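Local coordinates for oxidoreductase, short chain dehydrogenase/reductase family protein (Bifidobacterium adolescentis L2-32, PDB 6OW4) that acts as an NADH-dependent 20beta-hydroxysteroid dehydrogenase of the short-chain dehydrogenase/reductase family, at residues G41-G54 with L115-A129. Sequence-based numbering, arbitrary orientation.
Sequences GRKGFVTGAAGGLG and LVEQLGTVDFAFLNA. With NAD (nicotinamide-adenine-dinucleotide), chain N.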
loop_
_atom_site.group_PDB
_atom_site.type_symbol
_atom_site.label_atom_id
_atom_site.label_comp_id
_atom_site.label_asym_id
_atom_site.label_seq_id
_atom_site.Cartn_x
_atom_site.Cartn_y
_atom_site.Cartn_z
ATOM N N GLY F 41 -14.847 -16.390 29.062
ATOM C CA GLY F 41 -15.141 -15.225 29.917
ATOM C C GLY F 41 -15.213 -13.932 29.121
ATOM O O GLY F 41 -15.040 -12.861 29.739
ATOM N N ARG F 42 -15.471 -14.018 27.809
ATOM C CA ARG F 42 -15.558 -12.845 26.897
ATOM C C ARG F 42 -16.948 -12.801 26.254
ATOM O O ARG F 42 -17.556 -13.878 26.089
ATOM C CB ARG F 42 -14.460 -12.898 25.831
ATOM C CG ARG F 42 -13.085 -12.494 26.345
ATOM C CD ARG F 42 -12.063 -12.307 25.239
ATOM N NE ARG F 42 -12.360 -11.169 24.375
ATOM C CZ ARG F 42 -11.536 -10.672 23.453
ATOM N NH1 ARG F 42 -10.341 -11.205 23.260
ATOM N NH2 ARG F 42 -11.915 -9.638 22.722
ATOM N N LYS F 43 -17.408 -11.595 25.919
ATOM C CA LYS F 43 -18.759 -11.325 25.366
ATOM C C LYS F 43 -18.630 -10.313 24.224
ATOM O O LYS F 43 -17.761 -9.426 24.317
ATOM C CB LYS F 43 -19.680 -10.803 26.473
ATOM C CG LYS F 43 -19.615 -11.581 27.780
ATOM C CD LYS F 43 -20.559 -11.064 28.834
ATOM C CE LYS F 43 -20.459 -11.831 30.133
ATOM N NZ LYS F 43 -21.063 -11.075 31.255
ATOM N N GLY F 44 -19.463 -10.452 23.192
ATOM C CA GLY F 44 -19.445 -9.584 22.002
ATOM C C GLY F 44 -20.604 -9.892 21.076
ATOM O O GLY F 44 -21.418 -10.762 21.430
ATOM N N PHE F 45 -20.674 -9.210 19.931
ATOM C CA PHE F 45 -21.763 -9.376 18.936
ATOM C C PHE F 45 -21.178 -9.464 17.523
ATOM O O PHE F 45 -20.036 -9.021 17.290
ATOM C CB PHE F 45 -22.789 -8.249 19.074
ATOM C CG PHE F 45 -22.308 -6.875 18.680
ATOM C CD1 PHE F 45 -21.732 -6.026 19.613
ATOM C CD2 PHE F 45 -22.461 -6.420 17.380
ATOM C CE1 PHE F 45 -21.304 -4.759 19.249
ATOM C CE2 PHE F 45 -22.034 -5.152 17.018
ATOM C CZ PHE F 45 -21.456 -4.323 17.952
ATOM N N VAL F 46 -21.965 -10.046 16.616
ATOM C CA VAL F 46 -21.633 -10.249 15.176
ATOM C C VAL F 46 -22.810 -9.723 14.350
ATOM O O VAL F 46 -23.938 -10.198 14.576
ATOM C CB VAL F 46 -21.355 -11.733 14.871
ATOM C CG1 VAL F 46 -21.116 -11.965 13.387
ATOM C CG2 VAL F 46 -20.198 -12.277 15.698
ATOM N N THR F 47 -22.552 -8.779 13.440
ATOM C CA THR F 47 -23.569 -8.186 12.530
ATOM C C THR F 47 -23.574 -8.996 11.232
ATOM O O THR F 47 -22.545 -9.630 10.939
ATOM C CB THR F 47 -23.312 -6.694 12.284
ATOM O OG1 THR F 47 -22.240 -6.562 11.352
ATOM C CG2 THR F 47 -22.988 -5.939 13.555
ATOM N N GLY F 48 -24.692 -8.983 10.503
ATOM C CA GLY F 48 -24.916 -9.843 9.326
ATOM C C GLY F 48 -24.779 -11.314 9.687
ATOM O O GLY F 48 -24.273 -12.080 8.844
ATOM N N ALA F 49 -25.227 -11.692 10.891
ATOM C CA ALA F 49 -24.999 -13.015 11.523
ATOM C C ALA F 49 -26.013 -14.055 11.024
ATOM O O ALA F 49 -25.996 -15.182 11.557
ATOM C CB ALA F 49 -25.048 -12.882 13.026
ATOM N N ALA F 50 -26.868 -13.698 10.059
ATOM C CA ALA F 50 -27.747 -14.637 9.322
ATOM C C ALA F 50 -26.985 -15.198 8.116
ATOM O O ALA F 50 -27.201 -16.378 7.782
ATOM C CB ALA F 50 -29.024 -13.950 8.903
ATOM N N GLY F 51 -26.121 -14.379 7.500
ATOM C CA GLY F 51 -25.270 -14.760 6.355
ATOM C C GLY F 51 -24.177 -15.742 6.752
ATOM O O GLY F 51 -23.962 -15.933 7.967
ATOM N N GLY F 52 -23.504 -16.332 5.758
ATOM C CA GLY F 52 -22.512 -17.413 5.926
ATOM C C GLY F 52 -21.333 -17.001 6.793
ATOM O O GLY F 52 -21.029 -17.735 7.755
ATOM N N LEU F 53 -20.684 -15.880 6.465
ATOM C CA LEU F 53 -19.483 -15.367 7.182
ATOM C C LEU F 53 -19.860 -15.013 8.622
ATOM O O LEU F 53 -19.076 -15.337 9.528
ATOM C CB LEU F 53 -18.929 -14.137 6.459
ATOM C CG LEU F 53 -18.398 -14.373 5.046
ATOM C CD1 LEU F 53 -17.749 -13.112 4.498
ATOM C CD2 LEU F 53 -17.409 -15.524 5.018
ATOM N N GLY F 54 -21.014 -14.369 8.810
ATOM C CA GLY F 54 -21.505 -13.903 10.121
ATOM C C GLY F 54 -21.745 -15.052 11.086
ATOM O O GLY F 54 -21.149 -15.032 12.181
ATOM N N LEU F 115 -27.624 -5.059 24.135
ATOM C CA LEU F 115 -26.272 -5.678 24.199
ATOM C C LEU F 115 -25.757 -5.615 25.643
ATOM O O LEU F 115 -25.313 -6.658 26.151
ATOM C CB LEU F 115 -25.322 -4.954 23.240
ATOM C CG LEU F 115 -25.439 -5.348 21.768
ATOM C CD1 LEU F 115 -24.639 -4.401 20.890
ATOM C CD2 LEU F 115 -24.991 -6.786 21.546
ATOM N N VAL F 116 -25.839 -4.443 26.279
ATOM C CA VAL F 116 -25.353 -4.204 27.672
ATOM C C VAL F 116 -26.215 -5.015 28.650
ATOM O O VAL F 116 -25.632 -5.685 29.526
ATOM C CB VAL F 116 -25.355 -2.702 28.023
ATOM C CG1 VAL F 116 -25.020 -2.455 29.488
ATOM C CG2 VAL F 116 -24.409 -1.911 27.131
ATOM N N GLU F 117 -27.544 -4.963 28.501
ATOM C CA GLU F 117 -28.522 -5.541 29.466
ATOM C C GLU F 117 -28.566 -7.070 29.342
ATOM O O GLU F 117 -28.361 -7.746 30.369
ATOM C CB GLU F 117 -29.918 -4.951 29.249
ATOM C CG GLU F 117 -30.088 -3.564 29.842
ATOM C CD GLU F 117 -31.501 -3.011 29.761
ATOM O OE1 GLU F 117 -32.323 -3.586 29.015
ATOM O OE2 GLU F 117 -31.779 -2.006 30.446
ATOM N N GLN F 118 -28.843 -7.590 28.142
ATOM C CA GLN F 118 -29.101 -9.038 27.904
ATOM C C GLN F 118 -27.789 -9.831 27.979
ATOM O O GLN F 118 -27.823 -10.960 28.507
ATOM C CB GLN F 118 -29.803 -9.256 26.560
ATOM C CG GLN F 118 -31.205 -8.658 26.505
ATOM C CD GLN F 118 -31.994 -9.071 25.285
ATOM O OE1 GLN F 118 -31.662 -10.033 24.596
ATOM N NE2 GLN F 118 -33.066 -8.344 25.013
ATOM N N LEU F 119 -26.682 -9.265 27.485
ATOM C CA LEU F 119 -25.379 -9.969 27.330
ATOM C C LEU F 119 -24.476 -9.678 28.538
ATOM O O LEU F 119 -23.909 -10.643 29.091
ATOM C CB LEU F 119 -24.722 -9.521 26.019
ATOM C CG LEU F 119 -23.963 -10.599 25.247
ATOM C CD1 LEU F 119 -24.885 -11.737 24.834
ATOM C CD2 LEU F 119 -23.288 -10.001 24.022
ATOM N N GLY F 120 -24.347 -8.404 28.918
ATOM C CA GLY F 120 -23.527 -7.952 30.060
ATOM C C GLY F 120 -22.568 -6.846 29.656
ATOM O O GLY F 120 -22.584 -5.787 30.310
ATOM N N THR F 121 -21.760 -7.086 28.619
ATOM C CA THR F 121 -20.777 -6.119 28.058
ATOM C C THR F 121 -20.372 -6.553 26.644
ATOM O O THR F 121 -20.917 -7.564 26.155
ATOM C CB THR F 121 -19.550 -5.977 28.969
ATOM O OG1 THR F 121 -18.737 -4.925 28.447
ATOM C CG2 THR F 121 -18.731 -7.247 29.078
ATOM N N VAL F 122 -19.450 -5.806 26.029
ATOM C CA VAL F 122 -18.896 -6.069 24.668
ATOM C C VAL F 122 -17.365 -6.009 24.753
ATOM O O VAL F 122 -16.827 -4.896 24.913
ATOM C CB VAL F 122 -19.466 -5.073 23.637
ATOM C CG1 VAL F 122 -18.734 -5.128 22.304
ATOM C CG2 VAL F 122 -20.958 -5.285 23.426
ATOM N N ASP F 123 -16.711 -7.174 24.678
ATOM C CA ASP F 123 -15.232 -7.339 24.617
ATOM C C ASP F 123 -14.780 -7.315 23.153
ATOM O O ASP F 123 -13.651 -6.868 22.896
ATOM C CB ASP F 123 -14.779 -8.646 25.272
ATOM C CG ASP F 123 -15.075 -8.734 26.759
ATOM O OD1 ASP F 123 -14.394 -8.035 27.536
ATOM O OD2 ASP F 123 -15.986 -9.501 27.128
ATOM N N PHE F 124 -15.618 -7.805 22.236
ATOM C CA PHE F 124 -15.337 -7.847 20.777
ATOM C C PHE F 124 -16.604 -7.504 19.988
ATOM O O PHE F 124 -17.717 -7.672 20.515
ATOM C CB PHE F 124 -14.816 -9.227 20.373
ATOM C CG PHE F 124 -15.817 -10.340 20.556
ATOM C CD1 PHE F 124 -16.694 -10.681 19.535
ATOM C CD2 PHE F 124 -15.896 -11.033 21.753
ATOM C CE1 PHE F 124 -17.622 -11.696 19.709
ATOM C CE2 PHE F 124 -16.821 -12.052 21.922
ATOM C CZ PHE F 124 -17.682 -12.383 20.901
ATOM N N ALA F 125 -16.424 -7.047 18.748
ATOM C CA ALA F 125 -17.506 -6.761 17.780
ATOM C C ALA F 125 -17.022 -7.127 16.376
ATOM O O ALA F 125 -15.970 -6.605 15.959
ATOM C CB ALA F 125 -17.915 -5.312 17.872
ATOM N N PHE F 126 -17.746 -8.017 15.695
ATOM C CA PHE F 126 -17.522 -8.373 14.272
ATOM C C PHE F 126 -18.572 -7.646 13.427
ATOM O O PHE F 126 -19.712 -8.135 13.309
ATOM C CB PHE F 126 -17.538 -9.891 14.074
ATOM C CG PHE F 126 -17.228 -10.345 12.670
ATOM C CD1 PHE F 126 -16.302 -9.671 11.885
ATOM C CD2 PHE F 126 -17.850 -11.462 12.134
ATOM C CE1 PHE F 126 -16.021 -10.095 10.596
ATOM C CE2 PHE F 126 -17.565 -11.886 10.845
ATOM C CZ PHE F 126 -16.652 -11.201 10.079
ATOM N N LEU F 127 -18.181 -6.500 12.867
ATOM C CA LEU F 127 -19.071 -5.559 12.140
ATOM C C LEU F 127 -19.078 -5.962 10.661
ATOM O O LEU F 127 -18.394 -5.309 9.849
ATOM C CB LEU F 127 -18.559 -4.137 12.385
ATOM C CG LEU F 127 -18.298 -3.814 13.857
ATOM C CD1 LEU F 127 -17.239 -2.739 14.009
ATOM C CD2 LEU F 127 -19.582 -3.413 14.562
ATOM N N ASN F 128 -19.833 -7.021 10.359
ATOM C CA ASN F 128 -19.767 -7.810 9.101
ATOM C C ASN F 128 -20.897 -7.392 8.150
ATOM O O ASN F 128 -20.714 -7.541 6.927
ATOM C CB ASN F 128 -19.796 -9.308 9.423
ATOM C CG ASN F 128 -19.952 -10.188 8.202
ATOM O OD1 ASN F 128 -19.032 -10.301 7.395
ATOM N ND2 ASN F 128 -21.106 -10.825 8.070
ATOM N N ALA F 129 -22.020 -6.896 8.679
ATOM C CA ALA F 129 -23.193 -6.453 7.887
ATOM C C ALA F 129 -22.722 -5.615 6.693
ATOM O O ALA F 129 -21.969 -4.643 6.905
ATOM C CB ALA F 129 -24.152 -5.677 8.754
HETATM P PA NAD N . -24.611 -12.115 3.028
HETATM O O1A NAD N . -25.366 -11.233 2.088
HETATM O O2A NAD N . -25.485 -13.310 3.436
HETATM O O5B NAD N . -24.178 -11.331 4.342
HETATM C C5B NAD N . -24.552 -9.967 4.535
HETATM C C4B NAD N . -25.467 -9.899 5.791
HETATM O O4B NAD N . -25.563 -8.394 6.213
HETATM C C3B NAD N . -26.644 -10.308 5.560
HETATM O O3B NAD N . -27.080 -11.317 6.541
HETATM C C2B NAD N . -27.642 -8.983 5.668
HETATM O O2B NAD N . -28.945 -9.377 6.192
HETATM C C1B NAD N . -27.059 -8.168 6.453
HETATM N N9A NAD N . -27.434 -6.765 6.084
HETATM C C8A NAD N . -27.418 -5.985 4.978
HETATM N N7A NAD N . -27.923 -4.770 5.311
HETATM C C5A NAD N . -28.252 -4.803 6.618
HETATM C C6A NAD N . -28.806 -3.825 7.456
HETATM N N6A NAD N . -29.235 -2.473 7.304
HETATM N N1A NAD N . -29.044 -4.109 8.758
HETATM C C2A NAD N . -28.746 -5.352 9.262
HETATM N N3A NAD N . -28.196 -6.323 8.434
HETATM C C4A NAD N . -27.953 -6.036 7.112
HETATM O O3 NAD N . -23.256 -12.659 2.266
HETATM P PN NAD N . -21.803 -12.718 2.959
HETATM O O1N NAD N . -20.845 -13.359 1.995
HETATM O O2N NAD N . -21.887 -13.551 4.240
HETATM O O5D NAD N . -21.306 -11.232 3.261
HETATM C C5D NAD N . -20.959 -10.827 4.576
HETATM C C4D NAD N . -19.988 -9.619 4.501
HETATM O O4D NAD N . -18.881 -9.981 3.912
HETATM C C3D NAD N . -20.577 -8.499 3.664
HETATM O O3D NAD N . -20.363 -7.295 4.283
HETATM C C2D NAD N . -19.797 -8.574 2.317
HETATM O O2D NAD N . -19.798 -7.216 1.706
HETATM C C1D NAD N . -18.624 -8.977 2.667
HETATM N N1N NAD N . -17.885 -9.701 1.627
HETATM C C2N NAD N . -18.295 -10.960 1.209
HETATM C C3N NAD N . -17.578 -11.645 0.215
HETATM C C7N NAD N . -18.028 -13.045 -0.270
HETATM O O7N NAD N . -17.785 -13.394 -1.410
HETATM N N7N NAD N . -18.719 -13.936 0.596
HETATM C C4N NAD N . -16.455 -11.066 -0.344
HETATM C C5N NAD N . -16.038 -9.812 0.074
HETATM C C6N NAD N . -16.756 -9.137 1.070
HETATM O O HOH W 1 -22.731 -12.535 6.546
#
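Backbone hydrogen bonds join strand 42-47 to strand 124-127 in parallel: Phe126 N donates to Phe45 O, and Thr47 N to Phe126 O at 2.9 Å. At the entrance to the pair, Asp123 OD2 uses its anti lone pair to accept Lys43 N at 2.8 Å.

Aromatic rings pack on both faces of this strand pair. Gly44 CA sits over the centre of the Phe124 ring, 3.5 Å from the centroid, and on the same side Val46 CG1 meets Phe126 CD2. Replacing Phe124 by alanine would probably leave Gly44 CA without its CH-pi partner and open a gap beside Leu61 of helix 52-63. On the other side, a chi1 of 68° turns the Phe45 ring toward strand 124-127, where it is sandwiched between Leu115 CD1 and Ala125 CB, with Val122 CG2 at its edge.

These are the first and fourth strands of the Rossmann fold, adjacent at the centre of its parallel sheet, and both lead into the NAD site. There Thr47 OG1 accepts Ala129 N at 2.7 Å and, in a weaker, bent bond, Asn128 N, bracing the turn whose Asn128 O receives NAD O3D. The Asn128 amide, with OD1 bonded to Thr179, gives ND2 to a water that also contacts Gly48 O and NAD O2N. Within the glycine-rich motif, Leu53 N makes a weak bond to NAD O2N and Leu53 CD1 lies 3.4 Å from NAD O4D.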